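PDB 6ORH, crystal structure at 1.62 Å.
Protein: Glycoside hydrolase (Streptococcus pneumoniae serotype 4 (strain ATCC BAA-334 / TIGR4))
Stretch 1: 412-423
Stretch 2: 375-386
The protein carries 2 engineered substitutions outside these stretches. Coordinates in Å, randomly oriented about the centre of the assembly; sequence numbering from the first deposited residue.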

# COMPACT_ATOMS: atom_id res chain seq x y z
N THR A 412 -10.09 -1.91 -5.96
CA THR A 412 -11.06 -2.99 -5.98
C THR A 412 -11.79 -3.12 -4.65
O THR A 412 -11.38 -2.61 -3.60
CB THR A 412 -10.36 -4.32 -6.33
OG1 THR A 412 -9.18 -4.40 -5.51
CG2 THR A 412 -9.95 -4.38 -7.79
N VAL A 413 -12.91 -3.85 -4.72
CA VAL A 413 -13.64 -4.28 -3.54
C VAL A 413 -13.47 -5.79 -3.43
O VAL A 413 -12.84 -6.27 -2.48
CB VAL A 413 -15.12 -3.82 -3.65
CG1 VAL A 413 -15.96 -4.45 -2.53
CG2 VAL A 413 -15.23 -2.29 -3.55
N GLY A 414 -14.02 -6.55 -4.38
CA GLY A 414 -13.89 -8.01 -4.35
C GLY A 414 -14.89 -8.65 -3.37
O GLY A 414 -15.94 -8.07 -3.07
N TYR A 415 -14.52 -9.82 -2.83
CA TYR A 415 -15.39 -10.52 -1.92
C TYR A 415 -15.67 -9.67 -0.67
O TYR A 415 -16.78 -9.65 -0.12
CB TYR A 415 -14.73 -11.83 -1.48
CG TYR A 415 -15.69 -12.71 -0.72
CD1 TYR A 415 -16.55 -13.55 -1.41
CD2 TYR A 415 -15.73 -12.67 0.66
CE1 TYR A 415 -17.47 -14.33 -0.73
CE2 TYR A 415 -16.64 -13.44 1.36
CZ TYR A 415 -17.51 -14.26 0.65
OH TYR A 415 -18.39 -15.09 1.28
N LYS A 416 -14.61 -9.01 -0.20
CA LYS A 416 -14.69 -8.22 1.01
C LYS A 416 -13.50 -7.28 1.03
O LYS A 416 -12.36 -7.70 0.88
CB LYS A 416 -14.60 -9.16 2.22
CG LYS A 416 -14.40 -8.48 3.57
CD LYS A 416 -14.56 -9.52 4.69
CE LYS A 416 -14.15 -9.01 6.06
NZ LYS A 416 -14.40 -10.06 7.09
N ARG A 417 -13.78 -5.98 1.27
CA ARG A 417 -12.73 -4.99 1.37
C ARG A 417 -12.92 -4.26 2.69
O ARG A 417 -14.01 -3.75 2.97
CB ARG A 417 -12.87 -3.97 0.21
CG ARG A 417 -11.86 -2.83 0.21
CD ARG A 417 -10.46 -3.35 -0.10
NE ARG A 417 -9.39 -2.38 0.15
CZ ARG A 417 -8.78 -1.66 -0.77
NH1 ARG A 417 -9.19 -1.65 -2.04
NH2 ARG A 417 -7.77 -0.88 -0.40
N LEU A 418 -11.86 -4.25 3.50
CA LEU A 418 -11.81 -3.42 4.69
C LEU A 418 -10.97 -2.22 4.31
O LEU A 418 -9.95 -2.34 3.61
CB LEU A 418 -11.21 -4.19 5.87
CG LEU A 418 -11.99 -5.44 6.26
CD1 LEU A 418 -11.21 -6.25 7.31
CD2 LEU A 418 -13.37 -5.06 6.79
N LEU A 419 -11.48 -1.03 4.61
CA LEU A 419 -10.65 0.13 4.42
C LEU A 419 -10.59 0.97 5.71
O LEU A 419 -11.63 1.39 6.20
CB LEU A 419 -11.27 0.93 3.27
CG LEU A 419 -10.52 2.21 2.91
CD1 LEU A 419 -9.17 1.87 2.25
CD2 LEU A 419 -11.39 3.02 1.96
N ARG A 420 -9.38 1.17 6.23
CA ARG A 420 -9.19 1.92 7.46
C ARG A 420 -8.98 3.39 7.14
O ARG A 420 -8.49 3.76 6.07
CB ARG A 420 -7.98 1.41 8.24
CG ARG A 420 -8.25 0.06 8.89
CD ARG A 420 -7.01 -0.47 9.57
NE ARG A 420 -5.95 -0.77 8.62
CZ ARG A 420 -4.70 -1.11 8.94
NH1 ARG A 420 -4.34 -1.23 10.21
NH2 ARG A 420 -3.83 -1.40 8.00
N GLY A 421 -9.38 4.21 8.11
CA GLY A 421 -9.15 5.64 8.06
C GLY A 421 -8.87 6.13 9.47
O GLY A 421 -8.87 5.32 10.41
N ALA A 422 -8.62 7.43 9.61
CA ALA A 422 -8.51 8.05 10.92
C ALA A 422 -9.81 7.86 11.68
O ALA A 422 -10.90 7.92 11.10
CB ALA A 422 -8.20 9.52 10.75
N VAL A 423 -9.70 7.65 12.99
CA VAL A 423 -10.88 7.51 13.83
C VAL A 423 -11.68 8.82 13.73
O VAL A 423 -11.10 9.89 13.83
CB VAL A 423 -10.49 7.18 15.28
CG1 VAL A 423 -9.48 8.17 15.83
CG2 VAL A 423 -11.71 7.07 16.18
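Stretch 2 375-386: TFDVIELREDLK

Stretch 2 runs alongside stretch 1 as its antiparallel neighbour in a β-sheet. Residues 417-423 form an extended strand, and the segment 378-382 lies beside it, the two axes approaching to 4.7 Å with 159° between their N-to-C directions. The 21° departure from exact antiparallelism is typical of neighbouring strands in a twisted sheet. Before this segment, stretch 2 turns a corner at Asp377, whose phi/psi of -147/9 interrupts the extended conformation; Thr375 and Phe376 belong to a strand on a different sheet or face.

The register pairs Arg417 with Leu381, Leu418 with Glu380, Leu419 with Ile379 and Arg420 with Val378. Wide and narrow pairs alternate, with CA atoms 5.3 Å apart in Arg417-Leu381 and Leu419-Ile379 and 4.5 Å apart in the other two. Each wide pair closes a reciprocal ring of hydrogen bonds: Arg417 N to Leu381 O is 2.9 Å and Leu381 N to Arg417 O 3.0 Å, while Leu419 N to Ile379 O is 2.8 Å and Ile379 N to Leu419 O 2.9 Å. In the narrow pairs the CA hydrogens turn inward toward carbonyls, as in Glu380 CA to Arg417 O at 3.2 Å. The ladder reaches the corner, where Gly421 N donates to Asp377 O at 3.0 Å. Beyond the other end, Glu383 N donates to Gly414 O at 3.0 Å. The positive phi of Gly414, 80°, is a conformation that glycine adopts readily, and its NH donates to Glu383 OE1 at 2.8 Å. A water bonded to both Glu383 OE1 and Val413 N reinforces this junction.

Side chains alternate between the two faces of the sheet. On the face of Leu419, Ile379, Arg417 and Leu381, the branched Ile379 suits an extended backbone and packs its CG2 3.8 Å from Leu419 CB. Val413, preceding the strand, extends this apolar contact, its CG1 lying 3.9 Å from Leu381 CB. The guanidinium of Arg417 leads away from stretch 2, and its NH1 donates to Thr412 O at 2.9 Å.

The face of Leu418, Arg420, Val378 and Glu380 mixes apolar and charged groups. Leu418 CD2 sits 3.5 Å from Glu380 CB and 4.2 Å from Val378 CG1, so the glutamate side chain lies along the leucine, with Glu380 OE1 also 3.8 Å from Leu418 CD2. Glu380 OE2 forms a salt bridge with Arg382 NE at 2.7 Å. Lys416, fully extended, brings NZ to 4.3 Å from Glu380 OE1, too far for a salt bridge; a water bonded to Lys416 NZ, Glu380 OE1 and Arg382 NH2 links the three charged side chains.

At the loop end, Leu385 CD1 lies at the edge of the Tyr415 ring and 3.9 Å from Tyr415 CB, while another water joins Tyr415 OH to Arg382 NH1. At the corner end, Val423 CG2 meets Thr375 CG2 at 3.6 Å, a methyl contact available to both β-branched residues.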

# COMPACT_ATOMS: atom_id res chain seq x y z
N THR A 375 -18.63 6.53 16.26
CA THR A 375 -17.18 6.63 16.15
C THR A 375 -16.63 5.34 15.53
O THR A 375 -16.84 4.26 16.09
CB THR A 375 -16.54 6.87 17.51
OG1 THR A 375 -17.12 8.09 17.95
CG2 THR A 375 -15.04 7.02 17.47
N PHE A 376 -15.94 5.50 14.40
CA PHE A 376 -15.48 4.36 13.62
C PHE A 376 -14.15 4.70 12.93
O PHE A 376 -13.75 5.87 12.84
CB PHE A 376 -16.56 3.92 12.64
CG PHE A 376 -17.00 5.03 11.71
CD1 PHE A 376 -16.31 5.29 10.53
CD2 PHE A 376 -18.10 5.82 12.02
CE1 PHE A 376 -16.71 6.31 9.68
CE2 PHE A 376 -18.50 6.85 11.18
CZ PHE A 376 -17.80 7.09 10.01
N ASP A 377 -13.45 3.66 12.45
CA ASP A 377 -12.22 3.84 11.72
C ASP A 377 -12.06 2.75 10.66
O ASP A 377 -10.98 2.65 10.07
CB ASP A 377 -10.98 3.89 12.62
CG ASP A 377 -10.77 2.69 13.53
OD1 ASP A 377 -11.65 1.79 13.59
OD2 ASP A 377 -9.76 2.70 14.24
N VAL A 378 -13.11 1.95 10.45
CA VAL A 378 -13.07 0.92 9.41
C VAL A 378 -14.39 0.92 8.64
O VAL A 378 -15.46 0.83 9.24
CB VAL A 378 -12.81 -0.49 9.96
CG1 VAL A 378 -12.66 -1.48 8.79
CG2 VAL A 378 -11.57 -0.53 10.85
N ILE A 379 -14.31 0.90 7.30
CA ILE A 379 -15.48 0.61 6.49
C ILE A 379 -15.27 -0.73 5.78
O ILE A 379 -14.16 -1.02 5.37
CB ILE A 379 -15.82 1.76 5.51
CG1 ILE A 379 -17.19 1.55 4.86
CG2 ILE A 379 -14.69 1.94 4.48
CD1 ILE A 379 -17.74 2.73 4.04
N GLU A 380 -16.33 -1.56 5.72
CA GLU A 380 -16.30 -2.82 4.95
C GLU A 380 -17.31 -2.73 3.80
O GLU A 380 -18.46 -2.31 3.99
CB GLU A 380 -16.63 -4.00 5.87
CG GLU A 380 -16.79 -5.32 5.08
CD GLU A 380 -17.22 -6.49 5.97
OE1 GLU A 380 -16.86 -6.49 7.15
OE2 GLU A 380 -17.90 -7.41 5.45
N LEU A 381 -16.88 -3.11 2.58
CA LEU A 381 -17.75 -3.19 1.42
C LEU A 381 -17.62 -4.61 0.87
O LEU A 381 -16.53 -5.19 0.95
CB LEU A 381 -17.24 -2.21 0.35
CG LEU A 381 -17.09 -0.73 0.76
CD1 LEU A 381 -16.52 0.07 -0.42
CD2 LEU A 381 -18.42 -0.15 1.20
N ARG A 382 -18.69 -5.16 0.28
CA ARG A 382 -18.59 -6.47 -0.38
C ARG A 382 -19.34 -6.44 -1.71
O ARG A 382 -20.47 -5.94 -1.83
CB ARG A 382 -19.25 -7.58 0.45
CG ARG A 382 -18.60 -7.80 1.81
CD ARG A 382 -19.04 -9.16 2.36
NE ARG A 382 -18.56 -9.36 3.71
CZ ARG A 382 -18.60 -10.55 4.32
NH1 ARG A 382 -19.09 -11.60 3.66
NH2 ARG A 382 -18.16 -10.69 5.56
N GLU A 383 -18.70 -7.03 -2.73
CA GLU A 383 -19.35 -7.24 -4.02
C GLU A 383 -20.14 -8.54 -4.01
O GLU A 383 -20.10 -9.29 -3.04
CB GLU A 383 -18.36 -7.27 -5.18
CG GLU A 383 -17.92 -5.89 -5.58
CD GLU A 383 -16.98 -5.89 -6.77
OE1 GLU A 383 -15.77 -6.19 -6.56
OE2 GLU A 383 -17.43 -5.48 -7.86
N ASP A 384 -20.90 -8.79 -5.08
CA ASP A 384 -21.54 -10.08 -5.21
C ASP A 384 -20.82 -10.89 -6.28
O ASP A 384 -21.13 -10.76 -7.46
CB ASP A 384 -23.03 -9.96 -5.54
CG ASP A 384 -23.75 -11.30 -5.68
OD1 ASP A 384 -23.10 -12.38 -5.54
OD2 ASP A 384 -24.96 -11.26 -5.97
N LEU A 385 -19.83 -11.68 -5.87
CA LEU A 385 -18.94 -12.24 -6.87
C LEU A 385 -19.60 -13.37 -7.65
O LEU A 385 -19.04 -13.82 -8.64
CB LEU A 385 -17.62 -12.70 -6.23
CG LEU A 385 -16.71 -11.61 -5.65
CD1 LEU A 385 -15.37 -12.22 -5.28
CD2 LEU A 385 -16.54 -10.41 -6.59
N LYS A 386 -20.81 -13.83 -7.24
CA LYS A 386 -21.52 -14.78 -8.08
C LYS A 386 -21.86 -14.14 -9.42
O LYS A 386 -22.15 -14.85 -10.39
CB LYS A 386 -22.83 -15.20 -7.42
CG LYS A 386 -22.62 -15.95 -6.12
CD LYS A 386 -23.90 -16.24 -5.34
CE LYS A 386 -23.59 -17.11 -4.14
NZ LYS A 386 -24.76 -17.94 -3.75
O HOH W 1 -16.97 -9.07 7.85
O HOH W 2 -18.96 -14.60 3.98
O HOH W 3 -13.41 -5.18 -7.30
O HOH W 4 -18.92 -10.97 -1.24